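Long-range contacts in cytosine deaminase (Klebsiella pneumoniae, PDB 4R85), which catalyses the hydrolytic deamination of cytosine and probably of 5-methylcytosine, using an iron(II) centre in an amidohydrolase-fold barrel: residues A[118-123]-A[146-151]; A[90-95]-A[124-129]; A[57-62]-A[114-119]; A[177-182]-A[206-211]. All coordinates share one frame; numbering follows the deposited sequence.

From the N terminus, the chain first passes 57-62, at the end of strand 47-57, and returns to it through 114-119, closing contact 3. Before that loop closes it leaves 90-95 at the start of helix 92-108. The partner of this segment, 124-129, comes only after strand 111-119, so contact 2 crosses contact 3. Contact 1 begins on Val118 and Asp119, where contact 3 ends, and reaches 146-151 on the next strand; it too crosses contact 2. Contact 4, 177-182 with 206-211, follows in series. Contacts 1, 3 and 4 tie neighbouring parts of the barrel wall around the iron and 5-methylcytosine, while contact 2 joins two helices outside it.

Contact 1: residues A[118-123]-A[146-151]; sequences VDVTDP and IVAFPQ. With 17E (5-methylcytosine), chain G.
Gln151 meets the carboxylate of Asp119 at its base and the bound 5-methylcytosine at its tip. Its CB lies only 3.2 Å from Asp119 OD2, and its backbone N gives that same oxygen a weak hydrogen bond. CG, anti to the backbone N (chi1 175°), passes Asp119 OD1 at 4.0 Å. A bend at chi2 (70°) then turns CD away from the aspartate, whose carboxylate plane stands steeply to the amide. At the end the amide reads two adjacent positions of the base: OE1 accepts from N1 of 5-methylcytosine at 2.7 Å, and NE2 donates to its O2 at 3.0 Å. Both bonds are nearly straight, and glutamine suits the place because one planar group offers an acceptor and a donor together.

Asp119 OD2 is held by Thr121, whose hydroxyl and backbone N both donate to it, the latter closing an Asx turn. Behind this, parallel strand pairing sets the register: Val118 N donates to Val147 O (2.9 Å), and Phe149 N to Val118 O. Just past the strand end, Val120 N donates to Phe149 O (2.8 Å).

The strands belong to the beta-alpha-beta unit 111-119, 126-137, 143-149. Branched Val118 and Ile146 pack under helix 126-137, and Val120 and small Ala148 under helix 160-170, while Phe149, on the other face of the sheet, stacks on His209.

Contact 2: residues A[90-95]-A[124-129]; sequences ITPEDT and SLAALQ
Thr95 holds CG2 anti to its backbone N (OG1 at chi1 -60°), which sets this methyl against Ala127: Thr95 CG2 lies 3.9 Å from Ala127 CA. The same rotation puts OG1 beside the helix backbone, where it donates to Thr91 O at 2.9 Å from above the carbonyl plane. Thr91 O accepts from Thr95 N as well. With its hydroxyl bonded within its own turn, Thr95 offers the methyl to the neighbour. Ile90 brings CG2 to 4.3 Å from Ala126 CB, and the ring of Pro92 lays CD against that same methyl at 4.1 Å. Two alanines suit this seam because short side chains let the first turns of helices 92-108 and 126-137 come close, Pro92 and Ala126 CA atoms being 5.3 Å apart. These are outer helices of the barrel, flanking strand 111-119 in sequence, and Ala127 also touches Val118 of that strand and Asp60. Each helix start has its own polar device. Thr91 is the N-cap of helix 92-108, its OG1 accepting from Asp94 N at 3.0 Å. Ser124 OG accepts from Ala126 N in an ST turn, just ahead of the N-cap Leu125. A water donates to both Ser124 OG and Ile90 O, bridging the two segments.

Contact 3: residues A[57-62]-A[114-119]; sequences IHLDAT and VRTHVD. With FE2 (Fe (II) ion), chain H; 17E (5-methylcytosine), chain G.
The side chains of His58 and His117 cross obliquely, their ring planes 29° apart but slid so far that they barely overlap. What meets the His58 ring is instead CB of His117, an off-centre CH-pi contact 4.2 Å from the ring centroid. The methyl CM5 of 5-methylcytosine lies over one face of His58, toward the rim, 3.4 Å from CD2, and His58 NE2 binds iron at 2.3 Å.

Leu59 crosses Thr116 at about a right angle. Its backbone N donates to Thr116 OG1 (2.9 Å), so threonine serves a chain that has just left the strand, while Leu59 CD1 rests on the threonine CB.

Asp60 points at the strand end, its CG set between backbone N and carbonyl carbon (chi1 62°). OD1 accepts from Asp119 N at 2.8 Å, an almost straight bond that arrives from above the carboxylate plane. A water bridges OD1 to Asp119 O, and the two carboxylates stand perpendicular.

Before the chain diverges, Ile57 pairs in parallel with Thr116; His117 N donates to Ile57 O. His56 and His58, two residues apart at the end of the first barrel strand, form the HxH metal motif of the amidohydrolase fold, with His209, His241 and Asp308 completing the iron site.

Contact 4: residues A[177-182]-A[206-211]; sequences GIPHYE and VDVHCD. With FE2 (Fe (II) ion), chain H; 17E (5-methylcytosine), chain G.
His180, His209 and Gly177 bury the most surface here, and each meets its partner in a different way. His180 carries its ring in the crowded position between its own backbone N and carbonyl carbon (chi1 66°), turned onto the end of the opposing strand. ND1 reaches two carbonyls there, giving weak hydrogen bonds to Cys210 O at 3.0 Å and His209 O at 3.3 Å. Both oxygens lie near the ring plane, while the carbonyl carbon of Asp211 sits over one face. An imidazole N-H can be shared in this way where a turning backbone leaves carbonyls close together.

His209 answers with its backbone: its N donates to Gly177 O at 3.0 Å, from above the carbonyl plane, and its CB packs on that same oxygen. The side chain then leads away from the segment 177-182. NE2 binds iron at 2.4 Å, and ND1 donates to a water at the ring edge (2.9 Å), which in turn donates to Asp207 O. This second-shell link probably steadies the rotation of the ring.

Glycine suits position 177 because a side chain there would run into Val208 CG1; the backbone is fully extended, and Gly177 CA lies just 4.6 Å from Val208 CA. Beside it, Pro179 CD presses tightly on Val208 CG1 at 3.5 Å. Ile178 lines the pocket, its CD1 3.6 Å from O2 of 5-methylcytosine, and touches Gln151.

The loop after strand 174-175 thus runs with the end of strand 205-209. Binding metal and substrate where the parallel strands end is characteristic of the amidohydrolase barrel, and His209 is the histidine that this strand gives to the iron.

Contact 1: residues A[118-123]-A[146-151]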
loop_
_atom_site.group_PDB
_atom_site.type_symbol
_atom_site.label_atom_id
_atom_site.label_comp_id
_atom_site.label_asym_id
_atom_site.label_seq_id
_atom_site.Cartn_x
_atom_site.Cartn_y
_atom_site.Cartn_z
ATOM N N VAL A 118 -3.455 25.399 2.333
ATOM C CA VAL A 118 -4.801 25.931 2.512
ATOM C C VAL A 118 -5.173 26.737 1.281
ATOM O O VAL A 118 -4.427 27.618 0.877
ATOM C CB VAL A 118 -4.895 26.873 3.726
ATOM C CG1 VAL A 118 -6.355 27.324 3.940
ATOM C CG2 VAL A 118 -4.350 26.196 4.956
ATOM N N ASP A 119 -6.331 26.443 0.692
ATOM C CA ASP A 119 -6.773 27.129 -0.517
ATOM C C ASP A 119 -7.081 28.599 -0.204
ATOM O O ASP A 119 -7.955 28.897 0.607
ATOM C CB ASP A 119 -7.996 26.405 -1.098
ATOM C CG ASP A 119 -8.520 27.031 -2.380
ATOM O OD1 ASP A 119 -9.594 26.577 -2.839
ATOM O OD2 ASP A 119 -7.885 27.955 -2.936
ATOM N N VAL A 120 -6.342 29.511 -0.836
ATOM C CA VAL A 120 -6.556 30.944 -0.611
ATOM C C VAL A 120 -7.262 31.602 -1.801
ATOM O O VAL A 120 -7.473 32.810 -1.811
ATOM C CB VAL A 120 -5.247 31.699 -0.276
ATOM C CG1 VAL A 120 -4.616 31.136 1.000
ATOM C CG2 VAL A 120 -4.258 31.625 -1.433
ATOM N N THR A 121 -7.630 30.809 -2.804
ATOM C CA THR A 121 -8.547 31.306 -3.826
ATOM C C THR A 121 -9.967 31.163 -3.281
ATOM O O THR A 121 -10.806 30.422 -3.801
ATOM C CB THR A 121 -8.363 30.632 -5.201
ATOM O OG1 THR A 121 -8.357 29.208 -5.051
ATOM C CG2 THR A 121 -7.038 31.088 -5.844
ATOM N N ASP A 122 -10.197 31.881 -2.189
ATOM C CA ASP A 122 -11.472 31.915 -1.484
ATOM C C ASP A 122 -11.506 33.298 -0.851
ATOM O O ASP A 122 -10.729 33.597 0.053
ATOM C CB ASP A 122 -11.532 30.800 -0.425
ATOM C CG ASP A 122 -12.879 30.745 0.312
ATOM O OD1 ASP A 122 -13.658 31.714 0.224
ATOM O OD2 ASP A 122 -13.162 29.723 0.986
ATOM N N PRO A 123 -12.386 34.171 -1.354
ATOM C CA PRO A 123 -12.388 35.567 -0.905
ATOM C C PRO A 123 -12.658 35.722 0.595
ATOM O O PRO A 123 -12.336 36.765 1.157
ATOM C CB PRO A 123 -13.512 36.198 -1.737
ATOM C CG PRO A 123 -13.576 35.346 -2.963
ATOM C CD PRO A 123 -13.313 33.948 -2.476
ATOM N N ILE A 146 1.825 26.446 7.619
ATOM C CA ILE A 146 0.704 26.716 6.716
ATOM C C ILE A 146 1.147 27.326 5.391
ATOM O O ILE A 146 1.832 28.346 5.374
ATOM C CB ILE A 146 -0.319 27.650 7.374
ATOM C CG1 ILE A 146 -0.971 26.947 8.568
ATOM C CG2 ILE A 146 -1.361 28.111 6.352
ATOM C CD1 ILE A 146 -1.615 27.899 9.548
ATOM N N VAL A 147 0.729 26.698 4.292
ATOM C CA VAL A 147 1.041 27.172 2.948
ATOM C C VAL A 147 -0.158 27.900 2.320
ATOM O O VAL A 147 -1.259 27.343 2.247
ATOM C CB VAL A 147 1.392 26.004 2.006
ATOM C CG1 VAL A 147 1.943 26.539 0.673
ATOM C CG2 VAL A 147 2.399 25.026 2.659
ATOM N N ALA A 148 0.061 29.129 1.857
ATOM C CA ALA A 148 -0.936 29.829 1.044
ATOM C C ALA A 148 -0.991 29.229 -0.355
ATOM O O ALA A 148 -0.177 29.552 -1.216
ATOM C CB ALA A 148 -0.622 31.307 0.969
ATOM N N PHE A 149 -1.978 28.369 -0.576
ATOM C CA PHE A 149 -2.081 27.573 -1.791
ATOM C C PHE A 149 -3.218 28.129 -2.643
ATOM O O PHE A 149 -4.373 28.090 -2.228
ATOM C CB PHE A 149 -2.379 26.115 -1.409
ATOM C CG PHE A 149 -2.734 25.225 -2.580
ATOM C CD1 PHE A 149 -1.906 25.138 -3.689
ATOM C CD2 PHE A 149 -3.886 24.460 -2.554
ATOM C CE1 PHE A 149 -2.229 24.315 -4.760
ATOM C CE2 PHE A 149 -4.217 23.633 -3.614
ATOM C CZ PHE A 149 -3.391 23.557 -4.719
ATOM N N PRO A 150 -2.889 28.688 -3.818
ATOM C CA PRO A 150 -3.916 29.290 -4.677
ATOM C C PRO A 150 -4.506 28.230 -5.608
ATOM O O PRO A 150 -4.132 28.170 -6.777
ATOM C CB PRO A 150 -3.128 30.322 -5.479
ATOM C CG PRO A 150 -1.740 29.686 -5.612
ATOM C CD PRO A 150 -1.524 28.858 -4.358
ATOM N N GLN A 151 -5.410 27.407 -5.083
ATOM C CA GLN A 151 -5.964 26.274 -5.830
ATOM C C GLN A 151 -6.432 26.607 -7.244
ATOM O O GLN A 151 -6.196 25.846 -8.188
ATOM C CB GLN A 151 -7.136 25.665 -5.064
ATOM C CG GLN A 151 -7.857 24.553 -5.806
ATOM C CD GLN A 151 -7.005 23.298 -5.901
ATOM O OE1 GLN A 151 -7.033 22.450 -5.012
ATOM N NE2 GLN A 151 -6.230 23.185 -6.971
HETATM N N1 17E G . -5.459 20.238 -5.032
HETATM C C2 17E G . -4.525 19.983 -5.948
HETATM O O2 17E G . -4.293 20.894 -6.947
HETATM N N3 17E G . -3.801 18.859 -5.917
HETATM C C4 17E G . -4.007 17.946 -4.954
HETATM N N4 17E G . -3.229 16.748 -4.932
HETATM C C5 17E G . -4.973 18.170 -3.971
HETATM C C6 17E G . -5.698 19.357 -4.040
HETATM C CM5 17E G . -5.211 17.166 -2.889
#

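Contact 2: residues A[90-95]-A[124-129]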
loop_
_atom_site.group_PDB
_atom_site.type_symbol
_atom_site.label_atom_id
_atom_site.label_comp_id
_atom_site.label_asym_id
_atom_site.label_seq_id
_atom_site.Cartn_x
_atom_site.Cartn_y
_atom_site.Cartn_z
ATOM N N ILE A 90 -18.051 26.180 3.375
ATOM C CA ILE A 90 -16.976 26.211 4.359
ATOM C C ILE A 90 -17.229 27.299 5.393
ATOM O O ILE A 90 -17.548 28.437 5.041
ATOM C CB ILE A 90 -15.615 26.499 3.715
ATOM C CG1 ILE A 90 -15.193 25.349 2.811
ATOM C CG2 ILE A 90 -14.552 26.724 4.786
ATOM C CD1 ILE A 90 -13.846 25.586 2.181
ATOM N N THR A 91 -17.106 26.944 6.668
ATOM C CA THR A 91 -17.076 27.932 7.739
ATOM C C THR A 91 -15.816 27.680 8.563
ATOM O O THR A 91 -15.247 26.580 8.503
ATOM C CB THR A 91 -18.289 27.821 8.660
ATOM O OG1 THR A 91 -18.198 26.607 9.412
ATOM C CG2 THR A 91 -19.602 27.853 7.862
ATOM N N PRO A 92 -15.365 28.695 9.322
ATOM C CA PRO A 92 -14.217 28.492 10.215
ATOM C C PRO A 92 -14.448 27.363 11.223
ATOM O O PRO A 92 -13.541 26.571 11.452
ATOM C CB PRO A 92 -14.096 29.836 10.938
ATOM C CG PRO A 92 -14.673 30.833 9.970
ATOM C CD PRO A 92 -15.806 30.106 9.300
ATOM N N GLU A 93 -15.639 27.274 11.806
ATOM C CA GLU A 93 -15.894 26.224 12.791
ATOM C C GLU A 93 -15.923 24.824 12.162
ATOM O O GLU A 93 -15.436 23.856 12.750
ATOM C CB GLU A 93 -17.177 26.494 13.570
ATOM C CG GLU A 93 -17.348 25.585 14.773
ATOM C CD GLU A 93 -16.065 25.449 15.584
ATOM O OE1 GLU A 93 -15.494 26.485 15.997
ATOM O OE2 GLU A 93 -15.622 24.300 15.799
ATOM N N ASP A 94 -16.494 24.730 10.967
ATOM C CA ASP A 94 -16.480 23.492 10.183
ATOM C C ASP A 94 -15.040 23.053 9.893
ATOM O O ASP A 94 -14.673 21.888 10.077
ATOM C CB ASP A 94 -17.260 23.720 8.876
ATOM C CG ASP A 94 -16.978 22.668 7.812
ATOM O OD1 ASP A 94 -17.136 21.464 8.099
ATOM O OD2 ASP A 94 -16.612 23.058 6.679
ATOM N N THR A 95 -14.220 23.997 9.450
ATOM C CA THR A 95 -12.840 23.692 9.102
ATOM C C THR A 95 -12.077 23.236 10.335
ATOM O O THR A 95 -11.354 22.238 10.302
ATOM C CB THR A 95 -12.162 24.916 8.483
ATOM O OG1 THR A 95 -12.884 25.295 7.305
ATOM C CG2 THR A 95 -10.693 24.624 8.121
ATOM N N SER A 124 -13.219 34.699 1.235
ATOM C CA SER A 124 -13.497 34.770 2.672
ATOM C C SER A 124 -12.253 34.445 3.504
ATOM O O SER A 124 -12.159 34.849 4.668
ATOM C CB SER A 124 -14.624 33.799 3.050
ATOM O OG SER A 124 -14.187 32.455 2.901
ATOM N N LEU A 125 -11.315 33.715 2.899
ATOM C CA LEU A 125 -10.148 33.173 3.604
ATOM C C LEU A 125 -10.533 32.484 4.918
ATOM O O LEU A 125 -9.773 32.496 5.889
ATOM C CB LEU A 125 -9.089 34.259 3.835
ATOM C CG LEU A 125 -8.496 34.800 2.529
ATOM C CD1 LEU A 125 -7.534 35.955 2.774
ATOM C CD2 LEU A 125 -7.818 33.687 1.753
ATOM N N ALA A 126 -11.718 31.879 4.928
ATOM C CA ALA A 126 -12.273 31.269 6.134
ATOM C C ALA A 126 -11.426 30.112 6.672
ATOM O O ALA A 126 -11.140 30.053 7.874
ATOM C CB ALA A 126 -13.705 30.806 5.875
ATOM N N ALA A 127 -11.036 29.188 5.797
ATOM C CA ALA A 127 -10.227 28.050 6.220
ATOM C C ALA A 127 -8.863 28.509 6.733
ATOM O O ALA A 127 -8.326 27.943 7.687
ATOM C CB ALA A 127 -10.044 27.059 5.076
ATOM N N LEU A 128 -8.282 29.506 6.072
ATOM C CA LEU A 128 -6.979 30.010 6.504
ATOM C C LEU A 128 -7.089 30.558 7.925
ATOM O O LEU A 128 -6.258 30.268 8.782
ATOM C CB LEU A 128 -6.477 31.093 5.552
ATOM C CG LEU A 128 -5.137 31.722 5.937
ATOM C CD1 LEU A 128 -4.026 30.669 5.957
ATOM C CD2 LEU A 128 -4.806 32.830 4.965
ATOM N N GLN A 129 -8.132 31.342 8.168
ATOM C CA GLN A 129 -8.386 31.886 9.497
ATOM C C GLN A 129 -8.479 30.768 10.523
ATOM O O GLN A 129 -7.859 30.835 11.588
ATOM C CB GLN A 129 -9.676 32.707 9.498
ATOM C CG GLN A 129 -9.571 33.990 8.695
ATOM C CD GLN A 129 -10.899 34.720 8.561
ATOM O OE1 GLN A 129 -11.762 34.640 9.442
ATOM N NE2 GLN A 129 -11.069 35.433 7.449
HETATM O O HOH W 1 -16.633 31.041 3.653
#

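Contact 3: residues A[57-62]-A[114-119]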
loop_
_atom_site.group_PDB
_atom_site.type_symbol
_atom_site.label_atom_id
_atom_site.label_comp_id
_atom_site.label_asym_id
_atom_site.label_seq_id
_atom_site.Cartn_x
_atom_site.Cartn_y
_atom_site.Cartn_z
ATOM N N ILE A 57 -0.095 17.989 3.289
ATOM C CA ILE A 57 -1.473 17.534 3.456
ATOM C C ILE A 57 -2.379 18.744 3.275
ATOM O O ILE A 57 -1.928 19.875 3.467
ATOM C CB ILE A 57 -1.665 16.889 4.848
ATOM C CG1 ILE A 57 -3.054 16.258 4.986
ATOM C CG2 ILE A 57 -1.359 17.898 5.967
ATOM C CD1 ILE A 57 -3.118 15.182 6.074
ATOM N N HIS A 58 -3.631 18.519 2.866
ATOM C CA HIS A 58 -4.597 19.601 2.715
ATOM C C HIS A 58 -5.633 19.526 3.819
ATOM O O HIS A 58 -6.707 18.928 3.634
ATOM C CB HIS A 58 -5.313 19.516 1.367
ATOM C CG HIS A 58 -4.405 19.669 0.186
ATOM N ND1 HIS A 58 -4.363 20.817 -0.574
ATOM C CD2 HIS A 58 -3.522 18.812 -0.377
ATOM C CE1 HIS A 58 -3.487 20.667 -1.550
ATOM N NE2 HIS A 58 -2.962 19.460 -1.450
ATOM N N LEU A 59 -5.327 20.138 4.958
ATOM C CA LEU A 59 -6.223 20.085 6.117
ATOM C C LEU A 59 -7.523 20.859 5.929
ATOM O O LEU A 59 -8.513 20.575 6.599
ATOM C CB LEU A 59 -5.514 20.575 7.382
ATOM C CG LEU A 59 -4.431 19.639 7.905
ATOM C CD1 LEU A 59 -3.807 20.199 9.170
ATOM C CD2 LEU A 59 -5.014 18.245 8.138
ATOM N N ASP A 60 -7.539 21.838 5.033
ATOM C CA ASP A 60 -8.781 22.577 4.819
ATOM C C ASP A 60 -9.847 21.701 4.160
ATOM O O ASP A 60 -11.039 21.855 4.430
ATOM C CB ASP A 60 -8.559 23.893 4.050
ATOM C CG ASP A 60 -7.987 23.690 2.650
ATOM O OD1 ASP A 60 -8.172 24.606 1.819
ATOM O OD2 ASP A 60 -7.360 22.640 2.374
ATOM N N ALA A 61 -9.407 20.759 3.330
ATOM C CA ALA A 61 -10.329 19.922 2.561
ATOM C C ALA A 61 -10.559 18.549 3.183
ATOM O O ALA A 61 -11.397 17.782 2.714
ATOM C CB ALA A 61 -9.840 19.769 1.122
ATOM N N THR A 62 -9.834 18.242 4.251
ATOM C CA THR A 62 -9.907 16.906 4.839
ATOM C C THR A 62 -11.325 16.537 5.319
ATOM O O THR A 62 -12.070 17.387 5.813
ATOM C CB THR A 62 -8.877 16.744 5.985
ATOM O OG1 THR A 62 -8.789 15.367 6.362
ATOM C CG2 THR A 62 -9.292 17.580 7.191
ATOM N N VAL A 114 3.814 18.936 10.721
ATOM C CA VAL A 114 2.845 18.928 9.641
ATOM C C VAL A 114 2.936 20.217 8.838
ATOM O O VAL A 114 3.010 21.297 9.405
ATOM C CB VAL A 114 1.407 18.823 10.199
ATOM C CG1 VAL A 114 0.363 18.894 9.063
ATOM C CG2 VAL A 114 1.230 17.555 11.019
ATOM N N ARG A 115 2.926 20.100 7.516
ATOM C CA ARG A 115 2.783 21.275 6.670
ATOM C C ARG A 115 1.480 21.140 5.888
ATOM O O ARG A 115 1.316 20.198 5.107
ATOM C CB ARG A 115 3.979 21.424 5.725
ATOM C CG ARG A 115 3.816 22.553 4.706
ATOM C CD ARG A 115 5.035 22.643 3.786
ATOM N NE ARG A 115 6.164 23.300 4.444
ATOM C CZ ARG A 115 7.339 23.488 3.858
ATOM N NH1 ARG A 115 7.523 23.048 2.618
ATOM N NH2 ARG A 115 8.324 24.102 4.509
ATOM N N THR A 116 0.543 22.056 6.118
ATOM C CA THR A 116 -0.740 21.972 5.436
ATOM C C THR A 116 -0.828 23.044 4.374
ATOM O O THR A 116 -0.394 24.173 4.590
ATOM C CB THR A 116 -1.955 22.101 6.396
ATOM O OG1 THR A 116 -3.165 21.900 5.654
ATOM C CG2 THR A 116 -2.010 23.477 7.049
ATOM N N HIS A 117 -1.361 22.677 3.215
ATOM C CA HIS A 117 -1.744 23.667 2.222
ATOM C C HIS A 117 -3.173 24.112 2.530
ATOM O O HIS A 117 -3.992 23.310 2.985
ATOM C CB HIS A 117 -1.619 23.083 0.806
ATOM C CG HIS A 117 -0.208 22.733 0.445
ATOM N ND1 HIS A 117 0.544 23.484 -0.432
ATOM C CD2 HIS A 117 0.608 21.754 0.901
ATOM C CE1 HIS A 117 1.760 22.968 -0.516
ATOM N NE2 HIS A 117 1.824 21.918 0.282
ATOM N N VAL A 118 -3.455 25.399 2.333
ATOM C CA VAL A 118 -4.801 25.931 2.512
ATOM C C VAL A 118 -5.173 26.737 1.281
ATOM O O VAL A 118 -4.427 27.618 0.877
ATOM C CB VAL A 118 -4.895 26.873 3.726
ATOM C CG1 VAL A 118 -6.355 27.324 3.940
ATOM C CG2 VAL A 118 -4.350 26.196 4.956
ATOM N N ASP A 119 -6.331 26.443 0.692
ATOM C CA ASP A 119 -6.773 27.129 -0.517
ATOM C C ASP A 119 -7.081 28.599 -0.204
ATOM O O ASP A 119 -7.955 28.897 0.607
ATOM C CB ASP A 119 -7.996 26.405 -1.098
ATOM C CG ASP A 119 -8.520 27.031 -2.380
ATOM O OD1 ASP A 119 -9.594 26.577 -2.839
ATOM O OD2 ASP A 119 -7.885 27.955 -2.936
HETATM FE FE FE2 H . -1.236 18.516 -2.688
HETATM N N1 17E G . -5.459 20.238 -5.032
HETATM C C2 17E G . -4.525 19.983 -5.948
HETATM O O2 17E G . -4.293 20.894 -6.947
HETATM N N3 17E G . -3.801 18.859 -5.917
HETATM C C4 17E G . -4.007 17.946 -4.954
HETATM N N4 17E G . -3.229 16.748 -4.932
HETATM C C5 17E G . -4.973 18.170 -3.971
HETATM C C6 17E G . -5.698 19.357 -4.040
HETATM C CM5 17E G . -5.211 17.166 -2.889
HETATM O O HOH W 2 -9.740 26.889 1.832
#

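Contact 4: residues A[177-182]-A[206-211]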
loop_
_atom_site.group_PDB
_atom_site.type_symbol
_atom_site.label_atom_id
_atom_site.label_comp_id
_atom_site.label_asym_id
_atom_site.label_seq_id
_atom_site.Cartn_x
_atom_site.Cartn_y
_atom_site.Cartn_z
ATOM N N GLY A 177 1.707 27.670 -4.804
ATOM C CA GLY A 177 1.486 27.964 -6.207
ATOM C C GLY A 177 0.945 26.759 -6.954
ATOM O O GLY A 177 0.900 25.660 -6.406
ATOM N N ILE A 178 0.543 26.963 -8.207
ATOM C CA ILE A 178 0.034 25.866 -9.033
ATOM C C ILE A 178 0.202 26.198 -10.532
ATOM O O ILE A 178 -0.767 26.228 -11.299
ATOM C CB ILE A 178 -1.444 25.514 -8.629
ATOM C CG1 ILE A 178 -1.872 24.155 -9.198
ATOM C CG2 ILE A 178 -2.422 26.664 -8.961
ATOM C CD1 ILE A 178 -3.290 23.749 -8.837
ATOM N N PRO A 179 1.459 26.442 -10.959
ATOM C CA PRO A 179 1.741 26.976 -12.297
ATOM C C PRO A 179 1.187 26.124 -13.428
ATOM O O PRO A 179 0.772 26.687 -14.440
ATOM C CB PRO A 179 3.282 27.007 -12.353
ATOM C CG PRO A 179 3.733 26.078 -11.268
ATOM C CD PRO A 179 2.698 26.246 -10.189
ATOM N N HIS A 180 1.169 24.798 -13.269
ATOM C CA HIS A 180 0.644 23.926 -14.324
ATOM C C HIS A 180 -0.861 24.106 -14.537
ATOM O O HIS A 180 -1.402 23.715 -15.580
ATOM C CB HIS A 180 0.951 22.458 -14.007
ATOM C CG HIS A 180 0.246 21.957 -12.790
ATOM N ND1 HIS A 180 0.708 22.202 -11.516
ATOM C CD2 HIS A 180 -0.906 21.257 -12.647
ATOM C CE1 HIS A 180 -0.123 21.672 -10.639
ATOM N NE2 HIS A 180 -1.110 21.093 -11.296
ATOM N N TYR A 181 -1.546 24.700 -13.561
ATOM C CA TYR A 181 -3.002 24.894 -13.671
ATOM C C TYR A 181 -3.384 26.280 -14.191
ATOM O O TYR A 181 -4.543 26.514 -14.534
ATOM C CB TYR A 181 -3.698 24.608 -12.330
ATOM C CG TYR A 181 -5.213 24.523 -12.390
ATOM C CD1 TYR A 181 -6.001 25.431 -11.691
ATOM C CD2 TYR A 181 -5.850 23.536 -13.129
ATOM C CE1 TYR A 181 -7.380 25.367 -11.726
ATOM C CE2 TYR A 181 -7.245 23.465 -13.177
ATOM C CZ TYR A 181 -8.001 24.384 -12.468
ATOM O OH TYR A 181 -9.381 24.341 -12.499
ATOM N N GLU A 182 -2.423 27.198 -14.270
ATOM C CA GLU A 182 -2.718 28.516 -14.843
ATOM C C GLU A 182 -3.165 28.355 -16.303
ATOM O O GLU A 182 -2.777 27.397 -16.984
ATOM C CB GLU A 182 -1.514 29.454 -14.747
ATOM C CG GLU A 182 -0.917 29.562 -13.330
ATOM C CD GLU A 182 -1.724 30.452 -12.399
ATOM O OE1 GLU A 182 -1.382 30.502 -11.195
ATOM O OE2 GLU A 182 -2.690 31.107 -12.863
ATOM N N VAL A 206 8.819 28.424 0.530
ATOM C CA VAL A 206 8.059 28.194 -0.701
ATOM C C VAL A 206 7.765 26.708 -0.858
ATOM O O VAL A 206 8.654 25.881 -0.678
ATOM C CB VAL A 206 8.867 28.659 -1.933
ATOM C CG1 VAL A 206 8.205 28.210 -3.238
ATOM C CG2 VAL A 206 9.029 30.165 -1.908
ATOM N N ASP A 207 6.521 26.367 -1.176
ATOM C CA ASP A 207 6.169 24.982 -1.496
ATOM C C ASP A 207 5.079 24.975 -2.561
ATOM O O ASP A 207 3.932 25.300 -2.274
ATOM C CB ASP A 207 5.673 24.244 -0.257
ATOM C CG ASP A 207 5.637 22.739 -0.445
ATOM O OD1 ASP A 207 5.926 22.010 0.535
ATOM O OD2 ASP A 207 5.327 22.274 -1.563
ATOM N N VAL A 208 5.446 24.583 -3.778
ATOM C CA VAL A 208 4.597 24.766 -4.948
ATOM C C VAL A 208 4.087 23.433 -5.495
ATOM O O VAL A 208 4.858 22.477 -5.627
ATOM C CB VAL A 208 5.387 25.502 -6.061
ATOM C CG1 VAL A 208 4.621 25.495 -7.373
ATOM C CG2 VAL A 208 5.712 26.931 -5.631
ATOM N N HIS A 209 2.791 23.382 -5.809
ATOM C CA HIS A 209 2.203 22.272 -6.572
ATOM C C HIS A 209 2.691 22.434 -7.997
ATOM O O HIS A 209 2.184 23.251 -8.752
ATOM C CB HIS A 209 0.675 22.335 -6.537
ATOM C CG HIS A 209 0.082 21.761 -5.291
ATOM N ND1 HIS A 209 0.286 22.316 -4.047
ATOM C CD2 HIS A 209 -0.697 20.672 -5.097
ATOM C CE1 HIS A 209 -0.343 21.596 -3.136
ATOM N NE2 HIS A 209 -0.950 20.594 -3.749
ATOM N N CYS A 210 3.700 21.674 -8.368
ATOM C CA CYS A 210 4.493 22.122 -9.494
ATOM C C CYS A 210 4.025 21.654 -10.875
ATOM O O CYS A 210 3.665 22.462 -11.722
ATOM C CB CYS A 210 5.967 21.813 -9.249
ATOM S SG CYS A 210 6.958 22.754 -10.350
ATOM N N ASP A 211 4.042 20.360 -11.114
ATOM C CA ASP A 211 3.602 19.855 -12.407
ATOM C C ASP A 211 2.761 18.603 -12.171
ATOM O O ASP A 211 3.158 17.491 -12.537
ATOM C CB ASP A 211 4.820 19.547 -13.303
ATOM C CG ASP A 211 5.566 20.814 -13.756
ATOM O OD1 ASP A 211 6.728 21.018 -13.335
ATOM O OD2 ASP A 211 4.995 21.605 -14.550
HETATM FE FE FE2 H . -1.236 18.516 -2.688
HETATM N N1 17E G . -5.459 20.238 -5.032
HETATM C C2 17E G . -4.525 19.983 -5.948
HETATM O O2 17E G . -4.293 20.894 -6.947
HETATM N N3 17E G . -3.801 18.859 -5.917
HETATM C C4 17E G . -4.007 17.946 -4.954
HETATM N N4 17E G . -3.229 16.748 -4.932
HETATM C C5 17E G . -4.973 18.170 -3.971
HETATM C C6 17E G . -5.698 19.357 -4.040
HETATM C CM5 17E G . -5.211 17.166 -2.889
HETATM O O HOH W 3 1.122 24.886 -2.960
#